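Local coordinates for SusD-like carbohydrate binding protein (Bacteroides vulgatus, PDB 3LEW), which probably binds carbohydrate at the outer membrane, as a SusD-family protein thought to take part in nutrient uptake, at residues Q120-R125 with L185-E190; N202-G207 with V342-A347. All coordinates share one frame; numbering follows the deposited sequence. Where two conformers were deposited one is given.

Contact 1 of 2, residues Q120-R125 with L185-E190; sequences QALALR and LELIPE
At the start of residues 120-125, Gln120 meets Ile188, and the touching there is done by a single methyl. Ile188 CD1 lies 3.8 Å from the backbone N of Gln120 and 3.9 Å from Gln120 CG, so it packs against the root of the glutamine, and the two side chains cross at about a right angle. Ile188 is the first residue to leave helical geometry after helix 170-187; its CG1 branch stands anti to the carbonyl carbon (chi1 -53°) and its chain runs on extended to CD1, which carries that methyl across to the neighbouring helix. The polar end of Gln120 is engaged on other partners: OE1 is hydrogen-bonded to Arg116 NH1, and NE2 to Ile200 O and Tyr192 OH, which satisfies a buried amide and fixes its rotation.

Half a turn further on, Leu122 reaches the last turn of helix 170-187. Its CD1 meets Leu187 CD1 at 3.6 Å, methyl against methyl, with the two leucine side chains running obliquely past each other. The pair is apolar and the closest approach in this contact.

Helix 111-135, which carries Gln120 and Leu122, also packs against other helices here. Leu26 of helix 19-35 lies against Gln120, and Leu101 of helix 81-103 against Leu122, while Leu122 also touches Asp180 and Glu183 of helix 170-187. Ile188, for its part, rests on Val205, so this residue just past the end of helix 170-187 bridges helices 111-135 and 202-215 in a largely helical region, whose sequence family belongs to the TPR clan.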
loop_
_atom_site.group_PDB
_atom_site.type_symbol
_atom_site.label_atom_id
_atom_site.label_comp_id
_atom_site.label_asym_id
_atom_site.label_seq_id
_atom_site.Cartn_x
_atom_site.Cartn_y
_atom_site.Cartn_z
ATOM N N GLN A 120 12.404 16.749 3.591
ATOM C CA GLN A 120 11.505 16.140 2.645
ATOM C C GLN A 120 12.219 15.051 1.769
ATOM O O GLN A 120 11.633 13.997 1.467
ATOM C CB GLN A 120 10.822 17.199 1.785
ATOM C CG GLN A 120 9.751 18.012 2.545
ATOM C CD GLN A 120 9.173 19.147 1.746
ATOM O OE1 GLN A 120 9.893 19.835 0.979
ATOM N NE2 GLN A 120 7.868 19.412 1.970
ATOM N N ALA A 121 13.448 15.334 1.364
ATOM C CA ALA A 121 14.277 14.387 0.617
ATOM C C ALA A 121 14.594 13.148 1.436
ATOM O O ALA A 121 14.469 12.032 0.948
ATOM C CB ALA A 121 15.563 15.076 0.104
ATOM N N LEU A 122 14.917 13.339 2.707
ATOM C CA LEU A 122 15.162 12.202 3.615
ATOM C C LEU A 122 13.915 11.377 3.860
ATOM O O LEU A 122 13.994 10.150 3.917
ATOM C CB LEU A 122 15.727 12.717 4.963
ATOM C CG LEU A 122 17.205 13.170 4.979
ATOM C CD1 LEU A 122 17.534 14.021 6.262
ATOM C CD2 LEU A 122 18.176 11.947 4.862
ATOM N N ALA A 123 12.758 12.037 4.017
ATOM C CA ALA A 123 11.490 11.343 4.297
ATOM C C ALA A 123 11.079 10.492 3.091
ATOM O O ALA A 123 10.712 9.327 3.259
ATOM C CB ALA A 123 10.376 12.362 4.703
ATOM N N LEU A 124 11.197 11.050 1.881
ATOM C CA LEU A 124 10.887 10.288 0.656
ATOM C C LEU A 124 11.857 9.123 0.511
ATOM O O LEU A 124 11.450 8.005 0.179
ATOM C CB LEU A 124 10.900 11.175 -0.585
ATOM C CG LEU A 124 10.500 10.518 -1.943
ATOM C CD1 LEU A 124 9.153 9.820 -1.884
ATOM C CD2 LEU A 124 10.508 11.562 -3.040
ATOM N N ARG A 125 13.132 9.381 0.759
ATOM C CA ARG A 125 14.113 8.295 0.685
ATOM C C ARG A 125 13.770 7.199 1.702
ATOM O O ARG A 125 13.775 5.975 1.388
ATOM C CB ARG A 125 15.520 8.809 0.878
ATOM C CG ARG A 125 16.568 7.751 0.589
ATOM C CD ARG A 125 17.986 8.293 0.738
ATOM N NE ARG A 125 18.420 8.411 2.137
ATOM C CZ ARG A 125 19.584 8.965 2.526
ATOM N NH1 ARG A 125 20.406 9.523 1.652
ATOM N NH2 ARG A 125 19.915 9.009 3.800
ATOM N N LEU A 185 12.104 14.142 10.637
ATOM C CA LEU A 185 11.230 14.663 11.684
ATOM C C LEU A 185 11.840 15.861 12.410
ATOM O O LEU A 185 11.134 16.786 12.776
ATOM C CB LEU A 185 10.858 13.585 12.694
ATOM C CG LEU A 185 9.747 13.915 13.685
ATOM C CD1 LEU A 185 8.436 14.009 12.965
ATOM C CD2 LEU A 185 9.687 12.813 14.782
ATOM N N GLU A 186 13.137 15.827 12.667
ATOM C CA GLU A 186 13.836 16.927 13.325
ATOM C C GLU A 186 13.967 18.162 12.424
ATOM O O GLU A 186 14.017 19.301 12.902
ATOM C CB GLU A 186 15.214 16.442 13.772
ATOM C CG GLU A 186 16.070 17.471 14.523
ATOM C CD GLU A 186 15.553 17.826 15.919
ATOM O OE1 GLU A 186 14.549 17.240 16.391
ATOM O OE2 GLU A 186 16.176 18.715 16.550
ATOM N N LEU A 187 14.076 17.930 11.125
ATOM C CA LEU A 187 14.323 18.989 10.145
ATOM C C LEU A 187 13.067 19.733 9.698
ATOM O O LEU A 187 13.134 20.919 9.428
ATOM C CB LEU A 187 15.026 18.424 8.904
ATOM C CG LEU A 187 16.512 18.093 9.075
ATOM C CD1 LEU A 187 17.025 17.132 7.968
ATOM C CD2 LEU A 187 17.346 19.407 9.133
ATOM N N ILE A 188 11.933 19.046 9.597
ATOM C CA ILE A 188 10.710 19.719 9.161
ATOM C C ILE A 188 9.964 20.275 10.378
ATOM O O ILE A 188 9.467 19.535 11.182
ATOM C CB ILE A 188 9.823 18.797 8.316
ATOM C CG1 ILE A 188 10.606 18.177 7.150
ATOM C CG2 ILE A 188 8.560 19.560 7.797
ATOM C CD1 ILE A 188 9.827 17.069 6.334
ATOM N N PRO A 189 9.886 21.603 10.512
ATOM C CA PRO A 189 9.243 22.135 11.722
ATOM C C PRO A 189 7.745 21.830 11.781
ATOM O O PRO A 189 7.105 21.695 10.739
ATOM C CB PRO A 189 9.488 23.636 11.635
ATOM C CG PRO A 189 10.200 23.901 10.372
ATOM C CD PRO A 189 10.493 22.641 9.667
ATOM N N GLU A 190 7.184 21.725 12.985
ATOM C CA GLU A 190 5.732 21.558 13.131
ATOM C C GLU A 190 4.986 22.739 12.555
ATOM O O GLU A 190 3.824 22.608 12.176
ATOM C CB GLU A 190 5.335 21.404 14.600
ATOM C CG GLU A 190 5.857 20.143 15.223
ATOM C CD GLU A 190 5.475 20.040 16.706
ATOM O OE1 GLU A 190 4.382 19.507 16.990
ATOM O OE2 GLU A 190 6.253 20.511 17.560
#

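Contact 2 of 2, residues N202-G207 with V342-A347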
loop_
_atom_site.group_PDB
_atom_site.type_symbol
_atom_site.label_atom_id
_atom_site.label_comp_id
_atom_site.label_asym_id
_atom_site.label_seq_id
_atom_site.Cartn_x
_atom_site.Cartn_y
_atom_site.Cartn_z
ATOM N N ASN A 202 5.359 17.670 8.751
ATOM C CA ASN A 202 5.630 16.979 10.020
ATOM C C ASN A 202 4.652 15.825 10.229
ATOM O O ASN A 202 5.079 14.758 10.604
ATOM C CB ASN A 202 5.651 17.980 11.188
ATOM C CG ASN A 202 6.144 17.341 12.534
ATOM O OD1 ASN A 202 7.345 17.376 12.864
ATOM N ND2 ASN A 202 5.232 16.790 13.268
ATOM N N GLU A 203 3.362 16.038 10.002
ATOM C CA GLU A 203 2.371 14.975 10.178
ATOM C C GLU A 203 2.632 13.756 9.283
ATOM O O GLU A 203 2.521 12.601 9.721
ATOM C CB GLU A 203 0.956 15.528 9.962
ATOM C CG GLU A 203 -0.091 14.449 10.080
ATOM C CD GLU A 203 -1.519 14.938 9.938
ATOM O OE1 GLU A 203 -1.727 16.113 9.632
ATOM O OE2 GLU A 203 -2.428 14.116 10.128
ATOM N N VAL A 204 2.954 14.011 8.015
ATOM C CA VAL A 204 3.258 12.936 7.076
ATOM C C VAL A 204 4.447 12.137 7.576
ATOM O O VAL A 204 4.392 10.910 7.614
ATOM C CB VAL A 204 3.475 13.412 5.620
ATOM C CG1 VAL A 204 3.870 12.215 4.685
ATOM C CG2 VAL A 204 2.221 14.129 5.056
ATOM N N VAL A 205 5.513 12.827 8.021
ATOM C CA VAL A 205 6.682 12.120 8.581
ATOM C C VAL A 205 6.291 11.233 9.794
ATOM O O VAL A 205 6.704 10.082 9.872
ATOM C CB VAL A 205 7.809 13.081 8.935
ATOM C CG1 VAL A 205 8.990 12.304 9.567
ATOM C CG2 VAL A 205 8.306 13.853 7.660
ATOM N N LEU A 206 5.504 11.763 10.731
ATOM C CA LEU A 206 5.072 10.985 11.875
ATOM C C LEU A 206 4.330 9.732 11.400
ATOM O O LEU A 206 4.502 8.646 11.971
ATOM C CB LEU A 206 4.147 11.816 12.800
ATOM C CG LEU A 206 4.820 12.905 13.647
ATOM C CD1 LEU A 206 3.752 13.766 14.315
ATOM C CD2 LEU A 206 5.783 12.252 14.722
ATOM N N GLY A 207 3.506 9.876 10.358
ATOM C CA GLY A 207 2.715 8.755 9.909
ATOM C C GLY A 207 3.596 7.693 9.273
ATOM O O GLY A 207 3.424 6.466 9.533
ATOM N N VAL A 342 -4.932 7.438 -2.916
ATOM C CA VAL A 342 -4.685 7.522 -1.458
ATOM C C VAL A 342 -3.400 6.746 -1.075
ATOM O O VAL A 342 -3.184 5.641 -1.549
ATOM C CB VAL A 342 -5.905 7.035 -0.645
ATOM C CG1 VAL A 342 -6.188 5.555 -0.869
ATOM C CG2 VAL A 342 -5.685 7.279 0.879
ATOM N N LEU A 343 -2.554 7.333 -0.206
ATOM C CA LEU A 343 -1.358 6.680 0.240
ATOM C C LEU A 343 -1.378 6.454 1.777
ATOM O O LEU A 343 -0.813 5.485 2.258
ATOM C CB LEU A 343 -0.126 7.523 -0.146
ATOM C CG LEU A 343 0.129 7.656 -1.673
ATOM C CD1 LEU A 343 1.233 8.721 -1.931
ATOM C CD2 LEU A 343 0.472 6.286 -2.254
HETATM N N MSE A 344 -2.054 7.315 2.517
HETATM C CA MSE A 344 -2.078 7.196 3.989
HETATM C C MSE A 344 -3.273 7.944 4.542
HETATM O O MSE A 344 -3.466 9.113 4.197
HETATM C CB MSE A 344 -0.799 7.734 4.625
HETATM C CG MSE A 344 -0.739 7.450 6.062
HETATM SE SE MSE A 344 1.117 7.769 6.725
HETATM C CE MSE A 344 1.352 9.467 6.229
ATOM N N ARG A 345 -4.064 7.279 5.399
ATOM C CA ARG A 345 -5.195 7.893 6.075
ATOM C C ARG A 345 -5.059 7.802 7.593
ATOM O O ARG A 345 -4.353 6.932 8.142
ATOM C CB ARG A 345 -6.489 7.173 5.683
ATOM C CG ARG A 345 -6.736 7.167 4.239
ATOM C CD ARG A 345 -8.167 6.692 3.967
ATOM N NE ARG A 345 -8.366 5.248 4.097
ATOM C CZ ARG A 345 -9.178 4.639 4.958
ATOM N NH1 ARG A 345 -9.879 5.301 5.880
ATOM N NH2 ARG A 345 -9.338 3.318 4.858
ATOM N N VAL A 346 -5.790 8.667 8.274
ATOM C CA VAL A 346 -5.792 8.654 9.741
ATOM C C VAL A 346 -6.256 7.283 10.303
ATOM O O VAL A 346 -5.726 6.830 11.319
ATOM C CB VAL A 346 -6.636 9.797 10.344
ATOM C CG1 VAL A 346 -6.482 9.797 11.949
ATOM C CG2 VAL A 346 -6.201 11.189 9.764
ATOM N N ALA A 347 -7.214 6.619 9.673
ATOM C CA ALA A 347 -7.634 5.327 10.165
ATOM C C ALA A 347 -6.473 4.340 10.315
ATOM O O ALA A 347 -6.488 3.523 11.237
ATOM C CB ALA A 347 -8.738 4.695 9.247
#
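A selenium atom lies against bare helix backbone here: Met344, a selenomethionine, brings SE to 3.6 Å from Gly207 C and 3.7 Å from Gly207 CA. Gly207 has no side chain, and the selenium rests directly on its main chain. Met344 sets out with CG anti to its own N (chi1 -172°) and stays extended to SE, which spans the gap from strand to helix; the chain then bends at chi3 (56°) and turns CE onto the helix. There CE sits 3.6 Å from Val204 O, a van der Waals contact, and 4.0 Å from Val204 CG1, where the two side chains slant across one another.

The strand is the 341-345 partner of 254-258 in a two-stranded antiparallel sheet, and at this point it carries a classic beta bulge, with Leu343 and Met344 both facing Trp256. Helix 202-215 packs on this sheet through the Met344 side chain, and Val204 also rests on Trp256. Farther along the same helix, Arg211 NH2 is hydrogen-bonded to Leu343 O.

In the fold
Helix 202-215 joins the two sites: its residues 202-207 form one side of contact 2, while Val205 and Leu206 pack on Leu185 in the second segment of contact 1. Both are buried van der Waals contacts of nearly equal area, with centres about 13 Å apart on the same side of the chain's centre. Contact 1 lies farther out, about 21 Å from that centre against about 12 Å, and its Leu187 is partly exposed. Chemically they part ways: contact 1 joins a leucine pair and an isoleucine methyl laid on the base of a glutamine, whereas contact 2 sets one long selenomethionine against helix backbone and ties a helix to a small sheet.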